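Local coordinates for nickel ABC transporter (Nickel-binding protein) (Bacillus halodurans, PDB 3T66) that probably serves as the solute-binding component of an ABC importer, capturing nickel or peptide substrates outside the membrane for uptake, at residues E12-F17 against S190-F195. Numbering follows the deposited sequence.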
ATOM      1  N   GLU A  12      12.828  29.952  17.297  1.00 59.25           N
ATOM      2  CA  GLU A  12      11.632  29.048  17.100  1.00 59.92           C
ATOM      3  C   GLU A  12      11.801  27.937  16.055  1.00 59.54           C
ATOM      4  O   GLU A  12      12.308  28.183  14.923  1.00 59.33           O
ATOM      5  CB  GLU A  12      10.351  29.837  16.758  1.00 60.53           C
ATOM      6  N   LYS A  13      11.332  26.730  16.427  1.00 58.23           N
ATOM      7  CA  LYS A  13      11.494  25.536  15.575  1.00 56.77           C
ATOM      8  C   LYS A  13      10.275  25.214  14.714  1.00 55.61           C
ATOM      9  O   LYS A  13       9.234  24.762  15.224  1.00 54.85           O
ATOM     10  CB  LYS A  13      11.930  24.322  16.394  1.00 56.95           C
ATOM     11  CG  LYS A  13      13.428  24.074  16.330  1.00 56.72           C
ATOM     12  CD  LYS A  13      13.967  23.571  17.644  1.00 55.83           C
ATOM     13  CE  LYS A  13      15.281  22.883  17.418  1.00 56.25           C
ATOM     14  NZ  LYS A  13      15.446  21.784  18.386  1.00 56.74           N
ATOM     15  N   HIS A  14      10.427  25.448  13.404  1.00 53.77           N
ATOM     16  CA  HIS A  14       9.301  25.341  12.490  1.00 52.22           C
ATOM     17  C   HIS A  14       9.580  24.543  11.231  1.00 51.09           C
ATOM     18  O   HIS A  14      10.663  24.628  10.686  1.00 51.23           O
ATOM     19  CB  HIS A  14       8.830  26.719  12.114  1.00 51.98           C
ATOM     20  CG  HIS A  14       7.583  26.717  11.309  1.00 51.96           C
ATOM     21  ND1 HIS A  14       6.344  26.493  11.873  1.00 52.10           N
ATOM     22  CD2 HIS A  14       7.375  26.914   9.984  1.00 50.97           C
ATOM     23  CE1 HIS A  14       5.423  26.549  10.927  1.00 52.62           C
ATOM     24  NE2 HIS A  14       6.020  26.817   9.776  1.00 52.28           N
ATOM     25  N   ILE A  15       8.577  23.799  10.780  1.00 49.67           N
ATOM     26  CA  ILE A  15       8.696  22.906   9.652  1.00 48.93           C
ATOM     27  C   ILE A  15       7.511  23.140   8.771  1.00 49.55           C
ATOM     28  O   ILE A  15       6.373  23.056   9.237  1.00 49.95           O
ATOM     29  CB  ILE A  15       8.685  21.415  10.080  1.00 48.28           C
ATOM     30  CG1 ILE A  15      10.057  20.997  10.646  1.00 47.83           C
ATOM     31  CG2 ILE A  15       8.255  20.528   8.952  1.00 45.45           C
ATOM     32  CD1 ILE A  15      11.033  20.355   9.700  1.00 45.83           C
ATOM     33  N   HIS A  16       7.782  23.453   7.504  1.00 49.91           N
ATOM     34  CA  HIS A  16       6.740  23.596   6.516  1.00 50.31           C
ATOM     35  C   HIS A  16       6.817  22.420   5.602  1.00 50.08           C
ATOM     36  O   HIS A  16       7.815  22.228   4.888  1.00 50.32           O
ATOM     37  CB  HIS A  16       6.896  24.865   5.710  1.00 50.57           C
ATOM     38  CG  HIS A  16       5.739  25.129   4.795  1.00 54.18           C
ATOM     39  ND1 HIS A  16       5.776  26.081   3.791  1.00 56.44           N
ATOM     40  CD2 HIS A  16       4.524  24.532   4.707  1.00 54.22           C
ATOM     41  CE1 HIS A  16       4.622  26.078   3.148  1.00 56.14           C
ATOM     42  NE2 HIS A  16       3.847  25.147   3.684  1.00 55.79           N
ATOM     43  N   PHE A  17       5.749  21.637   5.643  1.00 49.52           N
ATOM     44  CA  PHE A  17       5.653  20.398   4.910  1.00 48.67           C
ATOM     45  C   PHE A  17       4.529  20.615   3.951  1.00 48.44           C
ATOM     46  O   PHE A  17       3.479  21.197   4.288  1.00 48.03           O
ATOM     47  CB  PHE A  17       5.385  19.244   5.867  1.00 48.54           C
ATOM     48  CG  PHE A  17       4.929  17.978   5.210  1.00 47.96           C
ATOM     49  CD1 PHE A  17       5.835  17.011   4.832  1.00 48.92           C
ATOM     50  CD2 PHE A  17       3.590  17.716   5.021  1.00 47.33           C
ATOM     51  CE1 PHE A  17       5.407  15.831   4.251  1.00 46.35           C
ATOM     52  CE2 PHE A  17       3.177  16.549   4.438  1.00 44.47           C
ATOM     53  CZ  PHE A  17       4.078  15.615   4.058  1.00 44.16           C
ATOM     54  N   SER A 190       6.631  24.363  15.997  1.00 49.92           N
ATOM     55  CA  SER A 190       5.390  24.301  15.198  1.00 49.83           C
ATOM     56  C   SER A 190       5.491  23.715  13.779  1.00 49.74           C
ATOM     57  O   SER A 190       6.543  23.670  13.223  1.00 49.97           O
ATOM     58  CB  SER A 190       4.825  25.685  15.076  1.00 49.83           C
ATOM     59  OG  SER A 190       5.510  26.367  14.064  1.00 49.62           O
ATOM     60  N   VAL A 191       4.383  23.309  13.169  1.00 49.90           N
ATOM     61  CA  VAL A 191       4.411  22.809  11.770  1.00 49.64           C
ATOM     62  C   VAL A 191       3.298  23.421  10.961  1.00 50.47           C
ATOM     63  O   VAL A 191       2.129  23.435  11.401  1.00 49.60           O
ATOM     64  CB  VAL A 191       4.133  21.283  11.646  1.00 49.52           C
ATOM     65  CG1 VAL A 191       4.092  20.840  10.195  1.00 47.09           C
ATOM     66  CG2 VAL A 191       5.127  20.483  12.410  1.00 49.31           C
ATOM     67  N   THR A 192       3.671  23.893   9.768  1.00 51.26           N
ATOM     68  CA  THR A 192       2.712  24.177   8.717  1.00 51.92           C
ATOM     69  C   THR A 192       2.638  22.994   7.776  1.00 52.20           C
ATOM     70  O   THR A 192       3.646  22.569   7.196  1.00 51.86           O
ATOM     71  CB  THR A 192       3.074  25.449   7.950  1.00 52.35           C
ATOM     72  OG1 THR A 192       3.264  26.526   8.881  1.00 55.03           O
ATOM     73  CG2 THR A 192       1.971  25.833   6.987  1.00 51.21           C
ATOM     74  N   PHE A 193       1.423  22.474   7.645  1.00 53.14           N
ATOM     75  CA  PHE A 193       1.109  21.340   6.770  1.00 54.23           C
ATOM     76  C   PHE A 193       0.195  21.864   5.700  1.00 54.50           C
ATOM     77  O   PHE A 193      -0.957  22.163   5.989  1.00 54.79           O
ATOM     78  CB  PHE A 193       0.357  20.244   7.569  1.00 53.96           C
ATOM     79  CG  PHE A 193       0.219  18.928   6.850  1.00 52.05           C
ATOM     80  CD1 PHE A 193      -0.648  18.783   5.777  1.00 52.41           C
ATOM     81  CD2 PHE A 193       0.917  17.821   7.284  1.00 51.26           C
ATOM     82  CE1 PHE A 193      -0.787  17.542   5.123  1.00 52.09           C
ATOM     83  CE2 PHE A 193       0.790  16.582   6.645  1.00 50.02           C
ATOM     84  CZ  PHE A 193      -0.061  16.449   5.562  1.00 50.30           C
ATOM     85  N   SER A 194       0.680  21.961   4.481  1.00 55.15           N
ATOM     86  CA  SER A 194      -0.124  22.584   3.449  1.00 56.50           C
ATOM     87  C   SER A 194      -0.111  21.745   2.191  1.00 57.63           C
ATOM     88  O   SER A 194       0.775  20.886   2.018  1.00 58.26           O
ATOM     89  CB  SER A 194       0.442  23.960   3.128  1.00 55.99           C
ATOM     90  OG  SER A 194       1.731  23.770   2.639  1.00 54.36           O
ATOM     91  N   PHE A 195      -1.072  22.026   1.304  1.00 58.16           N
ATOM     92  CA  PHE A 195      -1.325  21.202   0.119  1.00 58.39           C
ATOM     93  C   PHE A 195      -1.189  21.938  -1.189  1.00 59.55           C
ATOM     94  O   PHE A 195      -1.657  23.065  -1.339  1.00 60.27           O
ATOM     95  CB  PHE A 195      -2.749  20.690   0.111  1.00 57.34           C
ATOM     96  CG  PHE A 195      -3.424  20.726   1.430  1.00 55.61           C
ATOM     97  CD1 PHE A 195      -2.943  19.995   2.496  1.00 54.35           C
ATOM     98  CD2 PHE A 195      -4.588  21.437   1.588  1.00 54.07           C
ATOM     99  CE1 PHE A 195      -3.597  20.003   3.690  1.00 53.87           C
ATOM    100  CE2 PHE A 195      -5.261  21.437   2.785  1.00 53.61           C
ATOM    101  CZ  PHE A 195      -4.770  20.724   3.838  1.00 52.95           C
TER
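His-16 NE2 and Ser-194 OG are joined by a hydrogen bond of 2.7 Å, which ties two neighbouring parallel strands through side chains as well as backbone. CG of the histidine stands anti to the backbone N, beside the carbonyl carbon (chi1 -173°), and from there the ring extends NE2 to the hydroxyl; its other nitrogen, ND1, is hydrogen-bonded to Gln-210 O, so the ring is fixed from two directions. Its CD2 lies 3.3 Å from Thr-192 O, which meets the ring at its edge. That same carbonyl oxygen accepts the Phe-17 N-H at 2.8 Å in a nearly straight bond (175°). The rest of the backbone pattern is a good example of parallel pairing: Ile-15 bonds through its N to Ser-190 O and through its O to Thr-192 N, while Lys-13 O and Phe-17 O take the amides of Ser-190 and Ser-194. On the histidine-bearing face, Thr-192 OG1 lies 2.9 Å from His-14 NE2 and is hydrogen-bonded to Glu-174 OE1. The opposite face carries the apolar side chains of Ile-15, Val-191, Phe-17 and Phe-193. There Phe-17 and Phe-193 run alongside each other in the same direction, with ring centroids 4.8 Å apart and planes inclined at 45°. Phe-17 CD2 sits over the Phe-193 ring, displaced toward its rim. An alanine in place of Phe-193 would probably open a gap beside Phe-17 CD2 and CE2, leaving that ring freer to turn. Phe-193 is also in contact with Ile-35 and Arg-38 of helix 35-38, with Ala-39 and with Leu-173. In this solute-binding protein of family 5, strand 190-195 thus runs between strand 14-19, parallel to it, and antiparallel strand 172-177, while strand 213-215 continues the sheet beyond strand 14-19, again in parallel.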